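Local coordinates for cystathionine beta-lyase family protein, YNBB B.subtilis ortholog (Clostridium acetobutylicum, PDB 3HVY), which is probably a pyridoxal phosphate-dependent carbon-sulfur lyase of the methionine gamma-lyase family, possibly a cystathionine beta-lyase linked to aluminium resistance, at residues N85-E90 / Y256-E261; R114-M119 / G149-M154; S388-A393 / G407-D412. All coordinates share one frame; numbering follows the deposited sequence.

In the fold
From the N terminus, helix 74-87 leads into interaction 1, where residues 85-90 meet residues 256-261 and close a loop of 165 residues. Interaction 2 is nested inside that loop: residues 114-119 meet residues 149-154, bringing together the two strands of a beta-alpha-beta unit whose crossover holds helix 131-134. Both reach the mixed seven-stranded sheet, interaction 1 through strand 255-259 and interaction 2 at outermost strand 151-154, with centres 25 Å apart. Interaction 3 follows in series, closing a short loop between residues 388-393 and 407-412 and joining the five-stranded antiparallel sheet to helix 411-422. It lies on the opposite side of the chain's centre from the other two, and none of the three touches another.

Interaction 1 of 3, residues N85-E90 / Y256-E261. With NA (sodium ion), chain X; EDO (1,2-ethanediol), chain Z.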
ATOM      1  N   ASN D  85     -19.653   9.329 -16.991  1.00 30.43           N
ATOM      2  CA  ASN D  85     -19.529  10.426 -17.960  1.00 31.48           C
ATOM      3  C   ASN D  85     -18.850   9.934 -19.261  1.00 32.20           C
ATOM      4  O   ASN D  85     -19.352  10.158 -20.379  1.00 31.61           O
ATOM      5  CB  ASN D  85     -18.701  11.532 -17.348  1.00 33.96           C
ATOM      6  CG  ASN D  85     -18.829  12.856 -18.095  1.00 39.38           C
ATOM      7  OD1 ASN D  85     -19.427  12.930 -19.184  1.00 41.26           O
ATOM      8  ND2 ASN D  85     -18.312  13.924 -17.487  1.00 34.32           N
ATOM      9  N   ILE D  86     -17.742   9.217 -19.129  1.00 28.47           N
ATOM     10  CA  ILE D  86     -16.997   8.737 -20.298  1.00 29.31           C
ATOM     11  C   ILE D  86     -17.861   7.816 -21.165  1.00 29.36           C
ATOM     12  O   ILE D  86     -17.895   7.927 -22.404  1.00 27.11           O
ATOM     13  CB  ILE D  86     -15.700   8.006 -19.881  1.00 27.15           C
ATOM     14  CG1 ILE D  86     -14.721   9.031 -19.308  1.00 30.50           C
ATOM     15  CG2 ILE D  86     -15.085   7.227 -21.075  1.00 27.25           C
ATOM     16  CD1 ILE D  86     -13.516   8.409 -18.514  1.00 24.08           C
ATOM     17  N   PHE D  87     -18.578   6.921 -20.507  1.00 29.21           N
ATOM     18  CA  PHE D  87     -19.401   5.949 -21.211  1.00 29.35           C
ATOM     19  C   PHE D  87     -20.787   6.476 -21.602  1.00 29.90           C
ATOM     20  O   PHE D  87     -21.558   5.787 -22.252  1.00 31.95           O
ATOM     21  CB  PHE D  87     -19.540   4.677 -20.361  1.00 29.13           C
ATOM     22  CG  PHE D  87     -18.320   3.798 -20.388  1.00 33.56           C
ATOM     23  CD1 PHE D  87     -18.025   3.048 -21.506  1.00 30.91           C
ATOM     24  CD2 PHE D  87     -17.465   3.727 -19.302  1.00 34.99           C
ATOM     25  CE1 PHE D  87     -16.894   2.205 -21.545  1.00 30.51           C
ATOM     26  CE2 PHE D  87     -16.352   2.925 -19.324  1.00 38.57           C
ATOM     27  CZ  PHE D  87     -16.065   2.141 -20.450  1.00 34.38           C
ATOM     28  N   ASN D  88     -21.091   7.686 -21.165  1.00 25.65           N
ATOM     29  CA  ASN D  88     -22.401   8.317 -21.369  1.00 28.15           C
ATOM     30  C   ASN D  88     -23.549   7.480 -20.824  1.00 30.26           C
ATOM     31  O   ASN D  88     -24.573   7.291 -21.499  1.00 28.78           O
ATOM     32  CB  ASN D  88     -22.577   8.693 -22.844  1.00 27.81           C
ATOM     33  CG  ASN D  88     -21.587   9.746 -23.275  1.00 33.09           C
ATOM     34  OD1 ASN D  88     -21.481  10.784 -22.631  1.00 33.45           O
ATOM     35  ND2 ASN D  88     -20.861   9.495 -24.358  1.00 31.48           N
ATOM     36  N   THR D  89     -23.362   7.005 -19.588  1.00 28.55           N
ATOM     37  CA  THR D  89     -24.353   6.194 -18.887  1.00 31.15           C
ATOM     38  C   THR D  89     -24.865   6.967 -17.668  1.00 31.21           C
ATOM     39  O   THR D  89     -24.238   7.935 -17.228  1.00 28.81           O
ATOM     40  CB  THR D  89     -23.739   4.873 -18.387  1.00 31.06           C
ATOM     41  OG1 THR D  89     -22.693   5.131 -17.417  1.00 27.46           O
ATOM     42  CG2 THR D  89     -23.241   4.059 -19.534  1.00 26.05           C
ATOM     43  N   GLU D  90     -26.004   6.563 -17.142  1.00 31.58           N
ATOM     44  CA  GLU D  90     -26.503   7.136 -15.882  1.00 30.56           C
ATOM     45  C   GLU D  90     -25.560   6.819 -14.722  1.00 30.79           C
ATOM     46  O   GLU D  90     -25.299   7.660 -13.888  1.00 33.55           O
ATOM     47  CB  GLU D  90     -27.864   6.563 -15.524  1.00 28.05           C
ATOM     48  CG  GLU D  90     -28.958   6.992 -16.461  1.00 30.23           C
ATOM     49  CD  GLU D  90     -30.269   6.260 -16.215  1.00 34.33           C
ATOM     50  OE1 GLU D  90     -30.356   5.321 -15.398  1.00 33.77           O
ATOM     51  OE2 GLU D  90     -31.237   6.662 -16.850  1.00 35.13           O
ATOM     52  N   TYR D 256     -15.302  -3.089 -13.804  1.00 31.41           N
ATOM     53  CA  TYR D 256     -16.285  -2.052 -13.868  1.00 30.11           C
ATOM     54  C   TYR D 256     -17.600  -2.601 -14.435  1.00 31.50           C
ATOM     55  O   TYR D 256     -17.614  -3.591 -15.172  1.00 27.54           O
ATOM     56  CB  TYR D 256     -15.775  -0.848 -14.669  1.00 30.84           C
ATOM     57  CG  TYR D 256     -15.716  -1.068 -16.175  1.00 29.57           C
ATOM     58  CD1 TYR D 256     -14.574  -1.588 -16.774  1.00 28.22           C
ATOM     59  CD2 TYR D 256     -16.822  -0.763 -16.988  1.00 33.69           C
ATOM     60  CE1 TYR D 256     -14.542  -1.824 -18.146  1.00 26.57           C
ATOM     61  CE2 TYR D 256     -16.790  -1.006 -18.363  1.00 33.10           C
ATOM     62  CZ  TYR D 256     -15.640  -1.520 -18.934  1.00 30.80           C
ATOM     63  OH  TYR D 256     -15.546  -1.771 -20.291  1.00 29.41           O
ATOM     64  N   ILE D 257     -18.686  -1.962 -14.012  1.00 29.83           N
ATOM     65  CA  ILE D 257     -20.007  -2.134 -14.566  1.00 29.04           C
ATOM     66  C   ILE D 257     -20.553  -0.739 -14.815  1.00 29.65           C
ATOM     67  O   ILE D 257     -20.375   0.136 -13.996  1.00 31.93           O
ATOM     68  CB  ILE D 257     -20.943  -2.901 -13.643  1.00 30.37           C
ATOM     69  CG1 ILE D 257     -20.398  -4.280 -13.402  1.00 31.18           C
ATOM     70  CG2 ILE D 257     -22.428  -2.913 -14.271  1.00 28.24           C
ATOM     71  CD1 ILE D 257     -21.225  -5.157 -12.461  1.00 27.77           C
ATOM     72  N   ALA D 258     -21.155  -0.519 -15.978  1.00 30.58           N
ATOM     73  CA  ALA D 258     -21.660   0.793 -16.363  1.00 29.20           C
ATOM     74  C   ALA D 258     -22.949   0.640 -17.148  1.00 31.05           C
ATOM     75  O   ALA D 258     -23.136  -0.302 -17.922  1.00 30.21           O
ATOM     76  CB  ALA D 258     -20.657   1.571 -17.197  1.00 30.21           C
ATOM     77  N   GLY D 259     -23.832   1.607 -16.966  1.00 30.24           N
ATOM     78  CA  GLY D 259     -25.136   1.577 -17.625  1.00 28.79           C
ATOM     79  C   GLY D 259     -26.224   2.354 -16.905  1.00 26.76           C
ATOM     80  O   GLY D 259     -25.963   3.304 -16.159  1.00 26.80           O
ATOM     81  N   LYS D 260     -27.462   1.946 -17.142  1.00 28.77           N
ATOM     82  CA  LYS D 260     -28.595   2.525 -16.485  1.00 30.31           C
ATOM     83  C   LYS D 260     -28.489   2.296 -15.004  1.00 29.62           C
ATOM     84  O   LYS D 260     -28.110   1.230 -14.583  1.00 30.94           O
ATOM     85  CB  LYS D 260     -29.910   1.925 -17.057  1.00 31.41           C
ATOM     86  CG  LYS D 260     -30.016   2.280 -18.549  1.00 36.85           C
ATOM     87  CD  LYS D 260     -31.354   2.583 -19.063  1.00 53.99           C
ATOM     88  CE  LYS D 260     -31.277   3.059 -20.536  1.00 61.03           C
ATOM     89  NZ  LYS D 260     -31.296   4.559 -20.712  1.00 60.17           N
ATOM     90  N   GLU D 261     -28.867   3.296 -14.217  1.00 28.88           N
ATOM     91  CA  GLU D 261     -28.804   3.196 -12.772  1.00 31.66           C
ATOM     92  C   GLU D 261     -29.542   1.962 -12.238  1.00 30.16           C
ATOM     93  O   GLU D 261     -29.053   1.295 -11.368  1.00 29.71           O
ATOM     94  CB  GLU D 261     -29.329   4.459 -12.122  1.00 34.46           C
ATOM     95  CG  GLU D 261     -29.204   4.535 -10.588  1.00 42.13           C
ATOM     96  CD  GLU D 261     -30.347   3.823  -9.852  1.00 56.63           C
ATOM     97  OE1 GLU D 261     -31.512   3.891 -10.328  1.00 64.59           O
ATOM     98  OE2 GLU D 261     -30.081   3.205  -8.781  1.00 58.86           O
TER
HETATM   99 NA    NA X 427     -20.419  12.099 -21.106  1.00 37.09          NA
HETATM  100  C1  EDO Z 429     -18.104  10.271 -27.285  1.00 42.24           C
HETATM  101  O1  EDO Z 429     -18.491  10.695 -25.946  1.00 63.92           O
HETATM  102  C2  EDO Z 429     -18.971   9.198 -27.913  1.00 51.03           C
HETATM  103  O2  EDO Z 429     -19.995   9.799 -28.741  1.00 51.11           O
HETATM  104  O   HOH W   1     -20.945  14.238 -22.069  1.00 47.75           O
HETATM  105  O   HOH W   2     -22.550  11.899 -19.544  1.00 44.30           O
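Phe-87 holds CG anti to its carbonyl carbon (chi1 -77°), Tyr-256 holds CG between its backbone N and carbonyl carbon (chi1 74°), and the two rings meet where helix 74-87 ends in a Schellman motif beside strand 255-259 of the mixed sheet. The planes lie within 20° of parallel, but the rings are so offset, with centroids 5.3 Å apart, that they overlap little; Phe-87 CZ touches Tyr-256 CE2 at 3.8 Å. Ile-238 of the adjacent strand packs on both rings and on Ala-258, while Tyr-256 OH is hydrogen-bonded to Glu-223 and Asn-219.

Asn-88, with positive phi, turns the chain out of the helix. A sodium ion spans this turn, bound by Asn-85 O and OD1 and by Asn-88 OD1, each at 2.3 Å, with two waters completing the observed set. Asn-85 O also accepts a hydrogen bond from Asn-88 N, which couples the ion to the helix end.

Thr-89 then lies against the strand end, its CB 3.5 Å from Gly-259 O, while its OG1 is hydrogen-bonded to Ser-91 O. Beyond it, Glu-90 extends past CG to the start of helix 261-271, for which Lys-260 is the N-cap residue. A carboxylate placed there would probably interact favourably with the helix dipole: Glu-90 OE1 accepts a hydrogen bond from Glu-261 N at 2.8 Å, on the anti side of the carboxylate.

Interaction 2 of 3, residues R114-M119 / G149-M154; sequences RPNDTM and GVKYKM
Thr-118 and Lys-151 pair on one face of the sheet, and Met-119 and Tyr-152 on the other, in the parallel bridge between strands 118-121 and 151-154. The Thr-118 and Lys-151 side chains cross obliquely, and the touch is made near the root of the lysine: Thr-118 OG1 sits 3.5 Å from Lys-151 CB. That hydroxyl is hydrogen-bonded to Ser-176 OG. The other branch, CG2, is anti to the backbone N (OG1 takes the place beside it, chi1 -57°) and reaches towards Lys-151 O and Lys-153 CG.

On the opposite face, Met-119, modelled as selenomethionine, runs extended beyond CG. Its SE lies 5.3 Å from the centroid of the Tyr-152 ring and 71° off the ring normal, an oblique Met-aromatic contact. The nearest approach of this ring to residue 119 is from Tyr-152 CD1 to Met-119 O, at 3.6 Å. The phenol end is fixed further on by a hydrogen bond between Tyr-152 OH and Ser-121 OG.

The backbone joins the strands by alternating bonds: Lys-151 N to Asp-117 O, Met-119 N to Lys-151 O, and Lys-153 N to Met-119 O, each at 2.9 Å. Ahead of them, the type II turn from Arg-114 to Asp-117 packs against residues 149-150. Asn-116 N reaches Gly-149 O at 2.8 Å from above the carbonyl plane, and Val-150 CG2 rests 3.4 Å from Arg-114 O. The Arg-114 guanidinium is hydrogen-bonded through NH1 to Gly-111 O, and its NH2 makes a salt bridge with Glu-147 of the second subunit.

Helix 131-134 lies in the crossover between the two strands. Strand 177-183 flanks strand 118-121 on its far edge, where Leu-179 and His-181 pack on Met-119, and Lys-153 forms salt bridges with Glu-170 of helix 164-173 and with Asp-174.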
ATOM      1  N   ARG D 114     -33.662 -13.225 -12.532  1.00 31.29           N
ATOM      2  CA  ARG D 114     -34.377 -13.902 -11.462  1.00 31.36           C
ATOM      3  C   ARG D 114     -34.902 -15.252 -11.955  1.00 30.23           C
ATOM      4  O   ARG D 114     -34.936 -15.538 -13.165  1.00 30.90           O
ATOM      5  CB  ARG D 114     -35.566 -13.048 -10.988  1.00 32.49           C
ATOM      6  CG  ARG D 114     -35.162 -11.664 -10.418  1.00 30.28           C
ATOM      7  CD  ARG D 114     -34.402 -11.726  -9.103  1.00 34.29           C
ATOM      8  NE  ARG D 114     -34.304 -10.374  -8.535  1.00 34.37           N
ATOM      9  CZ  ARG D 114     -33.308  -9.518  -8.743  1.00 32.71           C
ATOM     10  NH1 ARG D 114     -32.285  -9.852  -9.487  1.00 37.63           N
ATOM     11  NH2 ARG D 114     -33.335  -8.304  -8.189  1.00 36.11           N
ATOM     12  N   PRO D 115     -35.288 -16.099 -11.019  1.00 30.42           N
ATOM     13  CA  PRO D 115     -35.805 -17.384 -11.450  1.00 28.42           C
ATOM     14  C   PRO D 115     -36.971 -17.237 -12.432  1.00 31.61           C
ATOM     15  O   PRO D 115     -37.868 -16.403 -12.221  1.00 31.64           O
ATOM     16  CB  PRO D 115     -36.268 -18.021 -10.124  1.00 29.13           C
ATOM     17  CG  PRO D 115     -35.468 -17.337  -9.073  1.00 29.61           C
ATOM     18  CD  PRO D 115     -35.272 -15.958  -9.547  1.00 31.60           C
ATOM     19  N   ASN D 116     -36.978 -18.105 -13.444  1.00 31.15           N
ATOM     20  CA  ASN D 116     -37.963 -18.142 -14.522  1.00 32.41           C
ATOM     21  C   ASN D 116     -37.711 -17.103 -15.596  1.00 32.88           C
ATOM     22  O   ASN D 116     -38.416 -17.114 -16.603  1.00 31.38           O
ATOM     23  CB  ASN D 116     -39.415 -18.058 -14.046  1.00 31.03           C
ATOM     24  CG  ASN D 116     -39.744 -19.123 -13.065  1.00 38.21           C
ATOM     25  OD1 ASN D 116     -39.371 -20.275 -13.243  1.00 39.64           O
ATOM     26  ND2 ASN D 116     -40.417 -18.743 -11.993  1.00 49.00           N
ATOM     27  N   ASP D 117     -36.713 -16.234 -15.396  1.00 30.85           N
ATOM     28  CA  ASP D 117     -36.281 -15.330 -16.436  1.00 30.44           C
ATOM     29  C   ASP D 117     -35.408 -16.119 -17.416  1.00 30.38           C
ATOM     30  O   ASP D 117     -34.825 -17.140 -17.062  1.00 32.73           O
ATOM     31  CB  ASP D 117     -35.399 -14.202 -15.914  1.00 27.69           C
ATOM     32  CG  ASP D 117     -36.142 -13.129 -15.159  1.00 36.17           C
ATOM     33  OD1 ASP D 117     -37.371 -13.121 -15.148  1.00 29.65           O
ATOM     34  OD2 ASP D 117     -35.450 -12.225 -14.632  1.00 30.80           O
ATOM     35  N   THR D 118     -35.364 -15.660 -18.664  1.00 31.17           N
ATOM     36  CA  THR D 118     -34.445 -16.209 -19.655  1.00 30.56           C
ATOM     37  C   THR D 118     -33.390 -15.201 -20.078  1.00 30.07           C
ATOM     38  O   THR D 118     -33.699 -14.035 -20.326  1.00 30.81           O
ATOM     39  CB  THR D 118     -35.164 -16.698 -20.886  1.00 31.50           C
ATOM     40  OG1 THR D 118     -36.144 -17.666 -20.515  1.00 28.91           O
ATOM     41  CG2 THR D 118     -34.159 -17.315 -21.867  1.00 28.95           C
HETATM   42  N   MSE D 119     -32.142 -15.667 -20.131  1.00 30.57           N
HETATM   43  CA  MSE D 119     -30.991 -14.928 -20.654  1.00 29.13           C
HETATM   44  C   MSE D 119     -30.702 -15.472 -22.059  1.00 30.03           C
HETATM   45  O   MSE D 119     -30.731 -16.684 -22.282  1.00 26.93           O
HETATM   46  CB  MSE D 119     -29.752 -15.175 -19.785  1.00 31.89           C
HETATM   47  CG  MSE D 119     -28.490 -14.615 -20.341  1.00 31.88           C
HETATM   48 SE   MSE D 119     -26.905 -15.171 -19.303  0.75 34.57          SE
HETATM   49  CE  MSE D 119     -25.525 -14.518 -20.574  1.00 30.91           C
ATOM     50  N   GLY D 149     -32.669 -21.137 -11.384  1.00 30.62           N
ATOM     51  CA  GLY D 149     -33.910 -21.110 -12.147  1.00 30.79           C
ATOM     52  C   GLY D 149     -33.904 -20.228 -13.371  1.00 28.73           C
ATOM     53  O   GLY D 149     -34.960 -20.015 -13.984  1.00 30.95           O
ATOM     54  N   VAL D 150     -32.739 -19.726 -13.735  1.00 28.89           N
ATOM     55  CA  VAL D 150     -32.644 -18.841 -14.896  1.00 28.51           C
ATOM     56  C   VAL D 150     -32.429 -19.710 -16.137  1.00 30.48           C
ATOM     57  O   VAL D 150     -31.508 -20.512 -16.192  1.00 33.92           O
ATOM     58  CB  VAL D 150     -31.576 -17.795 -14.718  1.00 29.14           C
ATOM     59  CG1 VAL D 150     -31.482 -16.875 -15.964  1.00 26.95           C
ATOM     60  CG2 VAL D 150     -31.873 -17.006 -13.451  1.00 26.51           C
ATOM     61  N   LYS D 151     -33.319 -19.560 -17.108  0.50 28.24           N
ATOM     62  CA  LYS D 151     -33.244 -20.294 -18.367  0.50 28.71           C
ATOM     63  C   LYS D 151     -32.262 -19.597 -19.303  0.50 29.55           C
ATOM     64  O   LYS D 151     -31.989 -18.391 -19.156  0.50 29.71           O
ATOM     65  CB  LYS D 151     -34.642 -20.381 -18.988  0.50 26.51           C
ATOM     66  CG  LYS D 151     -35.639 -21.138 -18.123  0.50 31.64           C
ATOM     67  CD  LYS D 151     -37.079 -21.025 -18.656  0.50 31.94           C
ATOM     68  CE  LYS D 151     -38.040 -22.047 -18.023  0.50 29.22           C
ATOM     69  NZ  LYS D 151     -38.411 -21.816 -16.603  0.50 30.94           N
ATOM     70  N   TYR D 152     -31.712 -20.365 -20.243  1.00 30.48           N
ATOM     71  CA  TYR D 152     -30.688 -19.884 -21.157  1.00 30.88           C
ATOM     72  C   TYR D 152     -30.980 -20.249 -22.599  1.00 32.69           C
ATOM     73  O   TYR D 152     -31.362 -21.360 -22.874  1.00 30.90           O
ATOM     74  CB  TYR D 152     -29.343 -20.469 -20.791  1.00 31.70           C
ATOM     75  CG  TYR D 152     -28.206 -19.974 -21.655  1.00 28.10           C
ATOM     76  CD1 TYR D 152     -27.833 -18.664 -21.617  1.00 30.38           C
ATOM     77  CD2 TYR D 152     -27.454 -20.837 -22.460  1.00 34.17           C
ATOM     78  CE1 TYR D 152     -26.817 -18.199 -22.389  1.00 29.26           C
ATOM     79  CE2 TYR D 152     -26.388 -20.367 -23.226  1.00 31.06           C
ATOM     80  CZ  TYR D 152     -26.073 -19.034 -23.180  1.00 30.99           C
ATOM     81  OH  TYR D 152     -25.002 -18.481 -23.909  1.00 31.57           O
ATOM     82  N   LYS D 153     -30.864 -19.284 -23.501  1.00 30.01           N
ATOM     83  CA  LYS D 153     -30.935 -19.578 -24.923  1.00 30.87           C
ATOM     84  C   LYS D 153     -29.699 -18.993 -25.551  1.00 32.35           C
ATOM     85  O   LYS D 153     -29.217 -17.949 -25.110  1.00 31.49           O
ATOM     86  CB  LYS D 153     -32.166 -18.982 -25.614  1.00 29.08           C
ATOM     87  CG  LYS D 153     -33.441 -19.615 -25.219  1.00 28.98           C
ATOM     88  CD  LYS D 153     -34.705 -18.932 -25.798  1.00 33.17           C
ATOM     89  CE  LYS D 153     -35.914 -19.894 -25.687  1.00 36.02           C
ATOM     90  NZ  LYS D 153     -37.239 -19.335 -26.110  1.00 29.06           N
HETATM   91  N   MSE D 154     -29.245 -19.628 -26.626  1.00 32.04           N
HETATM   92  CA  MSE D 154     -28.117 -19.140 -27.355  1.00 33.15           C
HETATM   93  C   MSE D 154     -28.372 -19.187 -28.859  1.00 32.16           C
HETATM   94  O   MSE D 154     -28.866 -20.184 -29.392  1.00 32.58           O
HETATM   95  CB  MSE D 154     -26.909 -19.949 -26.930  1.00 35.15           C
HETATM   96  CG  MSE D 154     -25.664 -19.395 -27.511  1.00 47.30           C
HETATM   97 SE   MSE D 154     -25.000 -20.689 -28.722  0.75 69.24          SE
HETATM   98  CE  MSE D 154     -24.174 -21.379 -27.127  1.00 24.27           C
TER

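Interaction 3 of 3, residues S388-A393 / G407-D412; sequences SIELSA and GGLTFD
Gly-408 N donates a nearly straight hydrogen bond to Ile-389 O, 2.8 Å long with an angle of 175° at the hydrogen, meeting the oxygen from above the carbonyl plane. Gly-407 comes still deeper into the turn: its CA, with no side chain in the way, lies 3.3 Å from Ile-389 O and 3.5 Å from Ser-388 O. A water bridges the two segments beside this bond, accepting from Leu-391 N and from Leu-409 N, each at 3.0 Å, and so satisfies two buried amides.

Around this backbone core, the side chains of Glu-390 and Leu-409 lie side by side and point the same way; Glu-390 CG, anti to its carbonyl carbon (chi1 -55°), is set 3.9 Å from Leu-409 CD2. Leu-391 CD1 touches Gly-407 O at 3.5 Å. The Glu-390 carboxylate is buried, but its oxygens accept from the backbone N of Phe-383 and of Val-384, which positions the chain against Leu-409.

The contact lies at the open end of the antiparallel hairpin of strands 392-396 and 402-406, where Ser-392 bonds to Gln-406. Ile-389 packs on helix 287-317, and beyond Leu-409 the chain enters helix 411-422, N-capped by Thr-410, where Asp-412 makes a salt bridge with Arg-42 of the third subunit.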
ATOM      1  N   SER D 388      -3.986  -8.232 -19.540  1.00 38.58           N
ATOM      2  CA  SER D 388      -3.743  -8.499 -20.948  1.00 38.96           C
ATOM      3  C   SER D 388      -3.575  -7.268 -21.809  1.00 33.56           C
ATOM      4  O   SER D 388      -3.366  -7.404 -23.010  1.00 32.08           O
ATOM      5  CB  SER D 388      -4.657  -9.578 -21.518  1.00 42.74           C
ATOM      6  OG  SER D 388      -5.971  -9.425 -21.074  1.00 40.67           O
ATOM      7  N   ILE D 389      -3.528  -6.075 -21.191  1.00 31.73           N
ATOM      8  CA  ILE D 389      -3.145  -4.901 -21.929  1.00 30.64           C
ATOM      9  C   ILE D 389      -1.595  -4.915 -22.078  1.00 30.06           C
ATOM     10  O   ILE D 389      -1.014  -4.150 -22.865  1.00 32.31           O
ATOM     11  CB  ILE D 389      -3.671  -3.626 -21.229  1.00 32.94           C
ATOM     12  CG1 ILE D 389      -3.489  -2.364 -22.072  1.00 33.86           C
ATOM     13  CG2 ILE D 389      -3.024  -3.486 -19.828  1.00 29.68           C
ATOM     14  CD1 ILE D 389      -4.109  -2.427 -23.467  1.00 32.11           C
ATOM     15  N   GLU D 390      -0.926  -5.747 -21.305  1.00 28.25           N
ATOM     16  CA  GLU D 390       0.512  -5.955 -21.463  1.00 26.96           C
ATOM     17  C   GLU D 390       0.713  -7.043 -22.486  1.00 28.23           C
ATOM     18  O   GLU D 390      -0.121  -7.953 -22.598  1.00 29.02           O
ATOM     19  CB  GLU D 390       1.188  -6.376 -20.167  1.00 31.01           C
ATOM     20  CG  GLU D 390       0.978  -5.474 -19.019  1.00 32.70           C
ATOM     21  CD  GLU D 390       1.846  -5.789 -17.801  1.00 38.96           C
ATOM     22  OE1 GLU D 390       3.092  -6.061 -17.953  1.00 34.69           O
ATOM     23  OE2 GLU D 390       1.274  -5.701 -16.665  1.00 33.28           O
ATOM     24  N   LEU D 391       1.848  -7.003 -23.173  1.00 29.71           N
ATOM     25  CA  LEU D 391       2.159  -7.945 -24.229  1.00 31.27           C
ATOM     26  C   LEU D 391       2.028  -9.366 -23.703  1.00 31.47           C
ATOM     27  O   LEU D 391       2.701  -9.784 -22.739  1.00 30.32           O
ATOM     28  CB  LEU D 391       3.562  -7.731 -24.822  1.00 30.82           C
ATOM     29  CG  LEU D 391       3.888  -8.597 -26.043  1.00 35.49           C
ATOM     30  CD1 LEU D 391       2.970  -8.273 -27.235  1.00 33.55           C
ATOM     31  CD2 LEU D 391       5.353  -8.518 -26.433  1.00 29.78           C
ATOM     32  N   SER D 392       1.162 -10.101 -24.359  1.00 29.68           N
ATOM     33  CA  SER D 392       0.881 -11.507 -23.967  1.00 30.26           C
ATOM     34  C   SER D 392       0.286 -12.277 -25.148  1.00 32.05           C
ATOM     35  O   SER D 392      -0.045 -11.703 -26.166  1.00 32.14           O
ATOM     36  CB  SER D 392      -0.100 -11.478 -22.808  1.00 31.10           C
ATOM     37  OG  SER D 392      -1.218 -10.600 -23.083  1.00 37.83           O
ATOM     38  N   ALA D 393       0.170 -13.596 -25.031  1.00 31.26           N
ATOM     39  CA  ALA D 393      -0.351 -14.401 -26.114  1.00 31.09           C
ATOM     40  C   ALA D 393      -0.817 -15.716 -25.511  1.00 33.41           C
ATOM     41  O   ALA D 393      -0.350 -16.131 -24.447  1.00 32.11           O
ATOM     42  CB  ALA D 393       0.711 -14.666 -27.131  1.00 27.56           C
ATOM     43  N   GLY D 407      -1.992  -6.930 -26.516  1.00 32.76           N
ATOM     44  CA  GLY D 407      -1.334  -6.080 -25.559  1.00 32.05           C
ATOM     45  C   GLY D 407      -0.024  -5.526 -26.025  1.00 32.74           C
ATOM     46  O   GLY D 407       0.448  -5.858 -27.084  1.00 30.51           O
ATOM     47  N   GLY D 408       0.523  -4.667 -25.184  1.00 29.37           N
ATOM     48  CA  GLY D 408       1.765  -3.990 -25.390  1.00 34.84           C
ATOM     49  C   GLY D 408       1.663  -2.603 -24.765  1.00 33.20           C
ATOM     50  O   GLY D 408       0.981  -1.705 -25.310  1.00 33.78           O
ATOM     51  N   LEU D 409       2.333  -2.426 -23.629  1.00 32.32           N
ATOM     52  CA  LEU D 409       2.309  -1.124 -22.953  1.00 31.58           C
ATOM     53  C   LEU D 409       2.858  -0.068 -23.877  1.00 34.26           C
ATOM     54  O   LEU D 409       2.504   1.108 -23.764  1.00 31.84           O
ATOM     55  CB  LEU D 409       3.098  -1.156 -21.667  1.00 33.31           C
ATOM     56  CG  LEU D 409       2.563  -2.120 -20.586  1.00 30.33           C
ATOM     57  CD1 LEU D 409       3.586  -2.326 -19.494  1.00 28.38           C
ATOM     58  CD2 LEU D 409       1.180  -1.700 -20.032  1.00 30.69           C
ATOM     59  N   THR D 410       3.758  -0.465 -24.782  1.00 30.19           N
ATOM     60  CA  THR D 410       4.248   0.456 -25.790  1.00 30.29           C
ATOM     61  C   THR D 410       4.291  -0.290 -27.100  1.00 30.85           C
ATOM     62  O   THR D 410       4.390  -1.556 -27.149  1.00 31.42           O
ATOM     63  CB  THR D 410       5.645   1.021 -25.473  1.00 34.05           C
ATOM     64  OG1 THR D 410       6.633   0.008 -25.669  1.00 30.30           O
ATOM     65  CG2 THR D 410       5.737   1.575 -24.105  1.00 29.74           C
ATOM     66  N   PHE D 411       4.120   0.446 -28.184  1.00 29.94           N
ATOM     67  CA  PHE D 411       4.219  -0.181 -29.487  1.00 29.26           C
ATOM     68  C   PHE D 411       5.621  -0.757 -29.710  1.00 28.72           C
ATOM     69  O   PHE D 411       5.789  -1.829 -30.337  1.00 29.92           O
ATOM     70  CB  PHE D 411       3.895   0.828 -30.606  1.00 31.39           C
ATOM     71  CG  PHE D 411       4.192   0.323 -31.958  1.00 34.52           C
ATOM     72  CD1 PHE D 411       3.506  -0.773 -32.460  1.00 36.17           C
ATOM     73  CD2 PHE D 411       5.182   0.902 -32.726  1.00 29.26           C
ATOM     74  CE1 PHE D 411       3.787  -1.254 -33.677  1.00 35.66           C
ATOM     75  CE2 PHE D 411       5.475   0.417 -33.945  1.00 36.89           C
ATOM     76  CZ  PHE D 411       4.772  -0.668 -34.443  1.00 34.63           C
ATOM     77  N   ASP D 412       6.632  -0.045 -29.257  1.00 26.38           N
ATOM     78  CA  ASP D 412       7.995  -0.565 -29.427  1.00 29.29           C
ATOM     79  C   ASP D 412       8.107  -1.958 -28.807  1.00 30.53           C
ATOM     80  O   ASP D 412       8.721  -2.881 -29.372  1.00 30.27           O
ATOM     81  CB  ASP D 412       9.000   0.396 -28.803  1.00 30.21           C
ATOM     82  CG  ASP D 412       9.288   1.611 -29.694  1.00 31.43           C
ATOM     83  OD1 ASP D 412       9.503   1.427 -30.922  1.00 30.74           O
ATOM     84  OD2 ASP D 412       9.312   2.760 -29.189  1.00 31.46           O
TER
HETATM   85  O   HOH W   3       3.909  -4.868 -22.707  1.00 25.82           O